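Local structure of protein-tyrosine-phosphatase (2Z72) at residues 14-18 with 19-23; 84-87 with 88-92; 268-271 with 272-276. The protein probably hydrolyses phosphate esters of tyrosine at a site holding two zinc ions, as a cold-active phosphatase built on a calcineurin-like phosphoesterase fold. All blocks are in the same frame, centred on the assembly; numbering follows the deposited sequence.

In the fold
All three contacts are local, each made within one continuous piece of chain, and none touches another. Interaction 1 is a surface turn of an antiparallel sheet, joined by paired backbone bonds, a short hydroxyl pair and a bridging water. Interactions 2 and 3 lie within helices 83-92 and 267-277, both in the calcineurin-like phosphoesterase range, and each is partly buried. Leucines dominate the inner side of 84-92, whereas in 268-276 leucine and isoleucine sit beside a salt bridge from Asp271 to Lys299 and a bond from Glu269 to Ser212. Interactions 1 and 3 sit on opposite sides of the chain's centre, with centres about 46 Å apart; interaction 2 lies nearer the middle.

Interaction 1: 14-18 with 19-23; sequences ITPIS and GQSTA
Pro16 lays the CG and CD edge of its ring over the backbone of residues 19-21, where CG comes within 3.5 Å of Gln20 O. The contact belongs to a beta hairpin: strand 8-14 ends, the chain turns through 15-21, and strand 22-27 runs back antiparallel beside it. At the mouth of the turn Ile14 and Thr22 form a hydrogen-bonded pair. Ile14 N donates to Thr22 O at 2.8 Å, and Thr22 N returns the bond to Ile14 O at 3.0 Å; both are fairly straight. Their CB atoms leave from the same face of the sheet, and the side chain of Ile14 then leads on to Asp184 and Thr185.

One residue further into the turn, two hydroxyls meet across the chain. Thr15 OG1 lies 2.7 Å from Ser21 OG, a short hydroxyl-hydroxyl contact just beyond the Ile14-Thr22 pair. In each residue the hydroxyl oxygen stands anti to its own carbonyl carbon (chi1 -66° in Thr15, -69° in Ser21), which brings the two oxygens together across the base of the turn. Thr15 OG1 is also hydrogen-bonded to Glu186 OE2, and Gln189 NE2 bonds to Thr15 O, so this side of the turn is tied to the region of helix 186-192. Ser21, buried, has its backbone bonded to Ile36 next to strand 30-35, the third strand of the sheet.

At the far end the chain reverses at Ser18 and Gly19. Gly19 has a positive phi of 102°, at which a side chain would press against the carbonyl oxygen of Ser18. A water closes the wide part of the turn, donating one hydrogen to Pro16 O at 3.1 Å and the other to Gly19 O at 2.6 Å.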
ATOM      1  N   ILE A  14     -16.907 -11.048  -4.142  1.00 10.76           N
ATOM      2  CA  ILE A  14     -16.972 -11.157  -5.613  1.00 11.12           C
ATOM      3  C   ILE A  14     -17.884 -10.069  -6.100  1.00 10.57           C
ATOM      4  O   ILE A  14     -18.999  -9.935  -5.582  1.00 11.03           O
ATOM      5  CB  ILE A  14     -17.632 -12.537  -5.945  1.00 14.28           C
ATOM      6  CG1 ILE A  14     -16.848 -13.668  -5.309  1.00 18.48           C
ATOM      7  CG2 ILE A  14     -17.901 -12.637  -7.411  1.00 19.85           C
ATOM      8  CD1 ILE A  14     -15.394 -13.699  -5.582  1.00 25.52           C
ATOM      9  N   THR A  15     -17.468  -9.283  -7.076  1.00 10.62           N
ATOM     10  CA  THR A  15     -18.254  -8.201  -7.642  1.00 10.12           C
ATOM     11  C   THR A  15     -18.362  -8.347  -9.140  1.00 11.49           C
ATOM     12  O   THR A  15     -17.400  -8.111  -9.847  1.00 13.03           O
ATOM     13  CB  THR A  15     -17.641  -6.831  -7.283  1.00 10.60           C
ATOM     14  OG1 THR A  15     -17.761  -6.686  -5.858  1.00 11.67           O
ATOM     15  CG2 THR A  15     -18.435  -5.714  -7.923  1.00 11.82           C
ATOM     16  N   PRO A  16     -19.489  -8.829  -9.603  1.00 12.12           N
ATOM     17  CA  PRO A  16     -19.637  -9.081 -11.062  1.00 14.08           C
ATOM     18  C   PRO A  16     -19.887  -7.839 -11.814  1.00 18.25           C
ATOM     19  O   PRO A  16     -20.102  -6.791 -11.208  1.00 21.35           O
ATOM     20  CB  PRO A  16     -20.869 -10.000 -11.044  1.00 17.17           C
ATOM     21  CG  PRO A  16     -21.699  -9.536  -9.930  1.00 16.99           C
ATOM     22  CD  PRO A  16     -20.672  -9.207  -8.850  1.00 14.22           C
ATOM     23  N   ILE A  17     -19.887  -7.839 -13.117  1.00 22.98           N
ATOM     24  CA  ILE A  17     -20.020  -6.534 -13.779  1.00 32.60           C
ATOM     25  C   ILE A  17     -21.399  -5.956 -13.630  1.00 32.99           C
ATOM     26  O   ILE A  17     -21.595  -4.746 -13.746  1.00 46.73           O
ATOM     27  CB  ILE A  17     -19.643  -6.616 -15.254  1.00 37.59           C
ATOM     28  CG1 ILE A  17     -19.564  -5.236 -15.912  1.00 45.01           C
ATOM     29  CG2 ILE A  17     -20.634  -7.501 -15.975  1.00 36.99           C
ATOM     30  CD1 ILE A  17     -18.729  -4.208 -15.150  1.00 56.78           C
ATOM     31  N   SER A  18     -22.448  -6.715 -13.407  1.00 33.45           N
ATOM     32  CA  SER A  18     -23.771  -6.177 -13.154  1.00 40.81           C
ATOM     33  C   SER A  18     -24.406  -7.024 -12.081  1.00 35.22           C
ATOM     34  O   SER A  18     -24.210  -8.226 -11.976  1.00 37.51           O
ATOM     35  CB  SER A  18     -24.738  -6.181 -14.374  1.00 42.27           C
ATOM     36  OG  SER A  18     -25.506  -7.402 -14.317  1.00 68.33           O
ATOM     37  N   GLY A  19     -25.200  -6.399 -11.221  1.00 35.99           N
ATOM     38  CA  GLY A  19     -25.771  -7.346 -10.254  1.00 34.21           C
ATOM     39  C   GLY A  19     -25.083  -7.305  -8.910  1.00 29.77           C
ATOM     40  O   GLY A  19     -24.040  -6.664  -8.666  1.00 24.14           O
ATOM     41  N   GLN A  20     -25.688  -8.022  -7.961  1.00 25.63           N
ATOM     42  CA  GLN A  20     -25.188  -7.936  -6.594  1.00 19.20           C
ATOM     43  C   GLN A  20     -23.883  -8.712  -6.378  1.00 15.68           C
ATOM     44  O   GLN A  20     -23.639  -9.734  -6.995  1.00 16.21           O
ATOM     45  CB  GLN A  20     -26.191  -8.400  -5.554  0.68 23.73           C
ATOM     46  CG  GLN A  20     -27.147  -9.474  -5.954  0.68 31.08           C
ATOM     47  CD  GLN A  20     -27.865  -9.992  -4.721  0.68 30.49           C
ATOM     48  OE1 GLN A  20     -28.111  -9.285  -3.746  0.68 42.38           O
ATOM     49  NE2 GLN A  20     -28.134 -11.264  -4.754  0.68 21.42           N
ATOM     50  N   SER A  21     -23.094  -8.197  -5.454  1.00 13.37           N
ATOM     51  CA  SER A  21     -21.900  -8.865  -4.996  1.00 11.67           C
ATOM     52  C   SER A  21     -22.247  -9.968  -4.003  1.00 11.28           C
ATOM     53  O   SER A  21     -23.338 -10.038  -3.457  1.00 12.72           O
ATOM     54  CB  SER A  21     -20.971  -7.807  -4.389  1.00 12.75           C
ATOM     55  OG  SER A  21     -20.440  -6.911  -5.393  1.00 13.48           O
ATOM     56  N   THR A  22     -21.252 -10.849  -3.763  1.00 11.24           N
ATOM     57  CA  THR A  22     -21.336 -11.963  -2.870  1.00 11.41           C
ATOM     58  C   THR A  22     -20.126 -11.957  -1.950  1.00 10.57           C
ATOM     59  O   THR A  22     -19.020 -11.650  -2.431  1.00 11.29           O
ATOM     60  CB  THR A  22     -21.344 -13.267  -3.673  1.00 13.01           C
ATOM     61  OG1 THR A  22     -22.460 -13.297  -4.579  1.00 15.59           O
ATOM     62  CG2 THR A  22     -21.432 -14.507  -2.747  1.00 14.75           C
ATOM     63  N   ALA A  23     -20.312 -12.237  -0.697  1.00 10.70           N
ATOM     64  CA  ALA A  23     -19.245 -12.266   0.272  1.00  9.89           C
ATOM     65  C   ALA A  23     -19.048 -13.684   0.829  1.00  9.45           C
ATOM     66  O   ALA A  23     -20.024 -14.338   1.249  1.00 10.98           O
ATOM     67  CB  ALA A  23     -19.525 -11.295   1.407  1.00 10.51           C
TER
HETATM   68  O   HOH W   1     -21.916  -5.271  -9.254  1.00 31.57           O

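Interaction 2: 84-87 with 88-92; sequences DVLL and TLLKK
Residues 84-92 form regular alpha-helix, in which Thr88, Leu89, Leu90 and Lys91 each donate their backbone N-H to the carbonyl four residues earlier, on Asp84, Val85, Leu86 and Leu87. The four bonds are nearly uniform, from Leu89 N to Val85 O at 2.9 Å to Thr88 N to Asp84 O at 3.0 Å.

Leu86 and Leu90 meet one turn apart on the inner side. Their CD1 methyls touch at 3.8 Å, the two side chains crossing at a slant. They arrive from different starting directions: in Leu86 CG stands anti to the backbone N (chi1 174°), while in Leu90 it stands anti to the carbonyl carbon (chi1 -63°). The second choice carries Leu90 CG back over the preceding turn, to 3.3 Å from Leu86 O. Both residues are buried, and Phe128 of helix 122-138 touches each of them, with Met111 against Leu86 and Met109 against Leu90.

Leu87 and Lys91 repeat the spacing further round the helix. In one of two conformers of this surface lysine, its aliphatic part covers the carbonyl of Leu87, CG coming to 3.3 Å from Leu87 O, and its CD reaches 4.1 Å from Leu87 CG; the contact of the outer part is therefore tentative. Leu87 itself rests on Ile96 and also on Phe128.

On the next flank Thr88 sets its CB 3.4 Å from Asp84 O, with OG1 at 3.1 Å from the same oxygen. Asp84 N is held by Gln121 OE1 at the beginning of this stretch. Val85 and Thr88 both touch Tyr328. This is the helix of a beta-alpha-beta unit, following strand 72-76 and leading to parallel strand 108-111, a unit of the calcineurin-like phosphoesterase fold whose neighbouring loops carry the zinc ligands Asp78, His80 and Asp114.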
ATOM      1  N   ASP A  84      -3.432  -4.433  13.885  1.00  9.30           N
ATOM      2  CA  ASP A  84      -3.437  -3.815  15.180  1.00  9.68           C
ATOM      3  C   ASP A  84      -2.380  -2.743  15.267  1.00  9.84           C
ATOM      4  O   ASP A  84      -2.625  -1.645  15.848  1.00 10.45           O
ATOM      5  CB  ASP A  84      -3.208  -4.844  16.301  1.00  9.73           C
ATOM      6  CG  ASP A  84      -4.240  -5.943  16.366  1.00 10.35           C
ATOM      7  OD1 ASP A  84      -5.397  -5.724  15.942  1.00 13.05           O
ATOM      8  OD2 ASP A  84      -3.871  -7.016  16.876  1.00 12.10           O
ATOM      9  N   VAL A  85      -1.183  -2.997  14.759  1.00  9.79           N
ATOM     10  CA  VAL A  85      -0.114  -1.997  14.808  1.00 10.14           C
ATOM     11  C   VAL A  85      -0.468  -0.779  13.948  1.00 10.06           C
ATOM     12  O   VAL A  85      -0.299   0.368  14.411  1.00 10.58           O
ATOM     13  CB  VAL A  85       1.214  -2.603  14.336  1.00 11.28           C
ATOM     14  CG1 VAL A  85       2.326  -1.569  14.249  1.00 11.82           C
ATOM     15  CG2 VAL A  85       1.646  -3.741  15.275  1.00 13.33           C
ATOM     16  N   LEU A  86      -0.972  -1.008  12.755  1.00  9.72           N
ATOM     17  CA  LEU A  86      -1.407   0.107  11.933  1.00  9.79           C
ATOM     18  C   LEU A  86      -2.422   0.983  12.609  1.00 10.25           C
ATOM     19  O   LEU A  86      -2.351   2.226  12.610  1.00 10.39           O
ATOM     20  CB  LEU A  86      -1.960  -0.446  10.617  1.00  9.82           C
ATOM     21  CG  LEU A  86      -2.594   0.557   9.670  1.00  9.94           C
ATOM     22  CD1 LEU A  86      -1.564   1.577   9.190  1.00 11.20           C
ATOM     23  CD2 LEU A  86      -3.269  -0.152   8.489  1.00 10.71           C
ATOM     24  N   LEU A  87      -3.469   0.359  13.193  1.00  9.87           N
ATOM     25  CA  LEU A  87      -4.525   1.109  13.803  1.00 10.32           C
ATOM     26  C   LEU A  87      -3.991   1.916  14.967  1.00 10.99           C
ATOM     27  O   LEU A  87      -4.323   3.107  15.148  1.00 11.36           O
ATOM     28  CB  LEU A  87      -5.650   0.192  14.264  1.00 10.63           C
ATOM     29  CG  LEU A  87      -6.969   0.850  14.608  1.00 12.76           C
ATOM     30  CD1 LEU A  87      -7.741   1.306  13.370  1.00 16.18           C
ATOM     31  CD2 LEU A  87      -7.814  -0.179  15.347  1.00 16.96           C
ATOM     32  N   THR A  88      -3.174   1.285  15.813  1.00 10.88           N
ATOM     33  CA  THR A  88      -2.626   2.001  16.951  1.00 12.23           C
ATOM     34  C   THR A  88      -1.792   3.222  16.511  1.00 10.92           C
ATOM     35  O   THR A  88      -1.913   4.305  17.055  1.00 11.91           O
ATOM     36  CB  THR A  88      -1.763   1.055  17.794  1.00 13.53           C
ATOM     37  OG1 THR A  88      -2.667   0.109  18.382  1.00 17.05           O
ATOM     38  CG2 THR A  88      -1.005   1.776  18.901  1.00 15.76           C
ATOM     39  N   LEU A  89      -0.956   3.016  15.464  1.00 10.65           N
ATOM     40  CA  LEU A  89      -0.133   4.106  14.993  1.00 10.44           C
ATOM     41  C   LEU A  89      -1.007   5.264  14.516  1.00 10.47           C
ATOM     42  O   LEU A  89      -0.749   6.441  14.830  1.00 11.35           O
ATOM     43  CB  LEU A  89       0.767   3.587  13.853  1.00 10.68           C
ATOM     44  CG  LEU A  89       1.519   4.723  13.099  1.00 12.21           C
ATOM     45  CD1 LEU A  89       2.437   5.511  14.012  1.00 11.87           C
ATOM     46  CD2 LEU A  89       2.300   4.072  11.938  1.00 13.59           C
ATOM     47  N   LEU A  90      -2.035   4.969  13.732  1.00  9.82           N
ATOM     48  CA  LEU A  90      -2.867   6.042  13.178  1.00 10.48           C
ATOM     49  C   LEU A  90      -3.670   6.724  14.248  1.00 10.58           C
ATOM     50  O   LEU A  90      -3.947   7.915  14.194  1.00 11.98           O
ATOM     51  CB  LEU A  90      -3.755   5.495  12.056  1.00 11.68           C
ATOM     52  CG  LEU A  90      -3.009   4.958  10.834  1.00 10.56           C
ATOM     53  CD1 LEU A  90      -4.013   4.415   9.832  1.00 13.65           C
ATOM     54  CD2 LEU A  90      -2.074   5.996  10.202  1.00 11.82           C
ATOM     55  N   LYS A  91      -4.106   5.973  15.288  1.00 11.16           N
ATOM     56  CA  LYS A  91      -4.793   6.575  16.401  1.00 10.73           C
ATOM     57  C   LYS A  91      -3.859   7.502  17.166  1.00 10.77           C
ATOM     58  O   LYS A  91      -4.226   8.639  17.532  1.00 11.50           O
ATOM     59  CB  LYS A  91      -5.353   5.513  17.370  0.69 11.24           C
ATOM     60  CG  LYS A  91      -6.585   4.748  16.895  0.69 11.36           C
ATOM     61  CD  LYS A  91      -6.818   3.473  17.748  0.69 10.46           C
ATOM     62  CE  LYS A  91      -7.097   3.866  19.211  0.69 13.85           C
ATOM     63  NZ  LYS A  91      -7.348   2.645  20.075  0.69 16.55           N
ATOM     64  N   LYS A  92      -2.640   6.979  17.473  1.00 10.69           N
ATOM     65  CA  LYS A  92      -1.727   7.787  18.292  1.00 11.12           C
ATOM     66  C   LYS A  92      -1.297   9.046  17.570  1.00 11.00           C
ATOM     67  O   LYS A  92      -1.063  10.061  18.243  1.00 12.82           O
ATOM     68  CB  LYS A  92      -0.514   6.937  18.614  1.00 11.30           C
ATOM     69  CG  LYS A  92      -0.781   5.841  19.650  1.00 13.42           C
ATOM     70  CD  LYS A  92      -0.829   6.387  21.034  1.00 12.72           C
ATOM     71  CE  LYS A  92      -1.205   5.308  22.053  1.00 15.41           C
ATOM     72  NZ  LYS A  92      -1.298   5.891  23.397  1.00 14.77           N
TER

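Interaction 3: 268-271 with 272-276; sequences AELD and TILQH
Asp271 meets Leu274 and Gln275 on the next turn of helix 267-277, and its carbonyl oxygen accepts the N-H of Gln275 at 2.9 Å. The bond of Leu274 N to Leu270 O has the same length and is straighter, with an N-H...O angle of 170°. Earlier in the helix the bonding is slacker: Thr272 N reaches Ala268 O at 3.2 Å and also makes a weak bond to Glu269 O, whereas Ile273 N is shared between Glu269 O, at 3.3 Å, and a weak bond to Leu270 O.

The two carboxylates find their polar partners outside these nine residues. Asp271 OD1 forms a salt bridge with Lys299 NZ, and Leu274 CD1 lies 3.9 Å from that carboxylate oxygen, a methyl at the flank of the ion pair. Glu269 OE2 is hydrogen-bonded to Ser212 OG. Gln275 CG, anti to its own carbonyl carbon (chi1 -79°), runs over Asp271 O at 3.3 Å.

Leu270 and Leu274 face inward, CG to CD1 at 4.3 Å. Leu270 packs on Phe265 and Phe296, while Ile273 and Leu274 rest on Ile282 of strand 281-284, the strand that follows this helix.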
ATOM      1  N   ALA A 268      25.814  11.581  -4.827  1.00 25.86           N
ATOM      2  CA  ALA A 268      25.910  12.142  -6.201  1.00 22.79           C
ATOM      3  C   ALA A 268      24.967  11.487  -7.200  1.00 20.95           C
ATOM      4  O   ALA A 268      24.271  12.048  -8.014  1.00 20.54           O
ATOM      5  CB  ALA A 268      27.344  12.060  -6.683  1.00 28.49           C
ATOM      6  N   GLU A 269      24.848  10.196  -7.146  1.00 19.97           N
ATOM      7  CA  GLU A 269      24.034   9.335  -7.989  1.00 20.35           C
ATOM      8  C   GLU A 269      22.576   9.638  -7.629  1.00 18.83           C
ATOM      9  O   GLU A 269      21.754   9.851  -8.526  1.00 17.23           O
ATOM     10  CB  GLU A 269      24.270   7.829  -7.814  1.00 24.26           C
ATOM     11  CG  GLU A 269      23.669   6.929  -8.858  1.00 29.02           C
ATOM     12  CD  GLU A 269      23.577   5.480  -9.131  1.00 32.26           C
ATOM     13  OE1 GLU A 269      24.403   4.748  -8.533  1.00 33.55           O
ATOM     14  OE2 GLU A 269      22.659   5.097  -9.961  1.00 35.82           O
ATOM     15  N   LEU A 270      22.312   9.745  -6.324  1.00 18.48           N
ATOM     16  CA  LEU A 270      20.953  10.149  -5.930  1.00 16.94           C
ATOM     17  C   LEU A 270      20.556  11.505  -6.506  1.00 18.14           C
ATOM     18  O   LEU A 270      19.416  11.658  -6.982  1.00 15.81           O
ATOM     19  CB  LEU A 270      20.874  10.141  -4.400  1.00 19.18           C
ATOM     20  CG  LEU A 270      19.535  10.447  -3.797  1.00 17.07           C
ATOM     21  CD1 LEU A 270      18.476   9.409  -4.207  1.00 18.30           C
ATOM     22  CD2 LEU A 270      19.683  10.441  -2.293  1.00 19.93           C
ATOM     23  N   ASP A 271      21.488  12.443  -6.477  1.00 16.44           N
ATOM     24  CA  ASP A 271      21.193  13.759  -7.002  1.00 17.70           C
ATOM     25  C   ASP A 271      20.768  13.685  -8.445  1.00 16.30           C
ATOM     26  O   ASP A 271      19.883  14.433  -8.860  1.00 17.04           O
ATOM     27  CB  ASP A 271      22.406  14.701  -6.879  1.00 20.99           C
ATOM     28  CG  ASP A 271      22.682  15.086  -5.451  1.00 24.45           C
ATOM     29  OD1 ASP A 271      21.747  15.084  -4.625  1.00 24.36           O
ATOM     30  OD2 ASP A 271      23.867  15.477  -5.218  1.00 28.71           O
ATOM     31  N   THR A 272      21.366  12.777  -9.184  1.00 17.02           N
ATOM     32  CA  THR A 272      20.947  12.700 -10.601  1.00 18.48           C
ATOM     33  C   THR A 272      19.517  12.182 -10.720  1.00 16.09           C
ATOM     34  O   THR A 272      18.793  12.622 -11.633  1.00 16.40           O
ATOM     35  CB  THR A 272      21.898  11.782 -11.382  0.51 19.50           C
ATOM     36  OG1 THR A 272      23.218  12.304 -11.377  0.51 20.67           O
ATOM     37  CG2 THR A 272      21.500  11.705 -12.839  0.51 21.84           C
ATOM     38  N   ILE A 273      19.109  11.324  -9.833  1.00 14.56           N
ATOM     39  CA  ILE A 273      17.710  10.866  -9.871  1.00 14.49           C
ATOM     40  C   ILE A 273      16.752  11.926  -9.409  1.00 14.02           C
ATOM     41  O   ILE A 273      15.709  12.182 -10.017  1.00 14.75           O
ATOM     42  CB  ILE A 273      17.637   9.543  -9.081  0.59 15.31           C
ATOM     43  CG1 ILE A 273      18.492   8.484  -9.787  0.59 15.85           C
ATOM     44  CG2 ILE A 273      16.185   9.187  -8.838  0.59 13.65           C
ATOM     45  CD1 ILE A 273      18.940   7.335  -8.910  0.59 14.69           C
ATOM     46  N   LEU A 274      17.076  12.627  -8.305  1.00 14.45           N
ATOM     47  CA  LEU A 274      16.255  13.708  -7.844  1.00 15.10           C
ATOM     48  C   LEU A 274      16.038  14.747  -8.973  1.00 16.03           C
ATOM     49  O   LEU A 274      14.964  15.238  -9.214  1.00 16.17           O
ATOM     50  CB  LEU A 274      16.895  14.438  -6.666  1.00 15.83           C
ATOM     51  CG  LEU A 274      17.069  13.649  -5.367  1.00 15.63           C
ATOM     52  CD1 LEU A 274      17.914  14.417  -4.335  1.00 21.95           C
ATOM     53  CD2 LEU A 274      15.689  13.280  -4.837  1.00 16.97           C
ATOM     54  N   GLN A 275      17.142  15.111  -9.644  1.00 14.82           N
ATOM     55  CA  GLN A 275      17.083  16.082 -10.730  1.00 17.02           C
ATOM     56  C   GLN A 275      16.216  15.586 -11.874  1.00 15.02           C
ATOM     57  O   GLN A 275      15.445  16.329 -12.496  1.00 17.65           O
ATOM     58  CB  GLN A 275      18.539  16.392 -11.214  1.00 23.69           C
ATOM     59  CG  GLN A 275      19.225  17.371 -10.264  1.00 36.91           C
ATOM     60  CD  GLN A 275      20.733  17.366 -10.375  1.00 37.66           C
ATOM     61  OE1 GLN A 275      21.472  17.792  -9.439  1.00 41.40           O
ATOM     62  NE2 GLN A 275      21.185  16.903 -11.550  1.00 49.05           N
ATOM     63  N   HIS A 276      16.301  14.288 -12.168  1.00 15.82           N
ATOM     64  CA  HIS A 276      15.543  13.765 -13.287  1.00 14.88           C
ATOM     65  C   HIS A 276      14.041  13.972 -13.096  1.00 13.27           C
ATOM     66  O   HIS A 276      13.342  14.219 -14.055  1.00 16.05           O
ATOM     67  CB  HIS A 276      15.822  12.229 -13.388  1.00 14.37           C
ATOM     68  CG  HIS A 276      15.167  11.607 -14.571  1.00 15.66           C
ATOM     69  ND1 HIS A 276      14.018  10.854 -14.701  1.00 19.17           N
ATOM     70  CD2 HIS A 276      15.596  11.780 -15.827  1.00 15.31           C
ATOM     71  CE1 HIS A 276      13.776  10.548 -15.955  1.00 19.41           C
ATOM     72  NE2 HIS A 276      14.749  11.099 -16.641  1.00 23.57           N
TER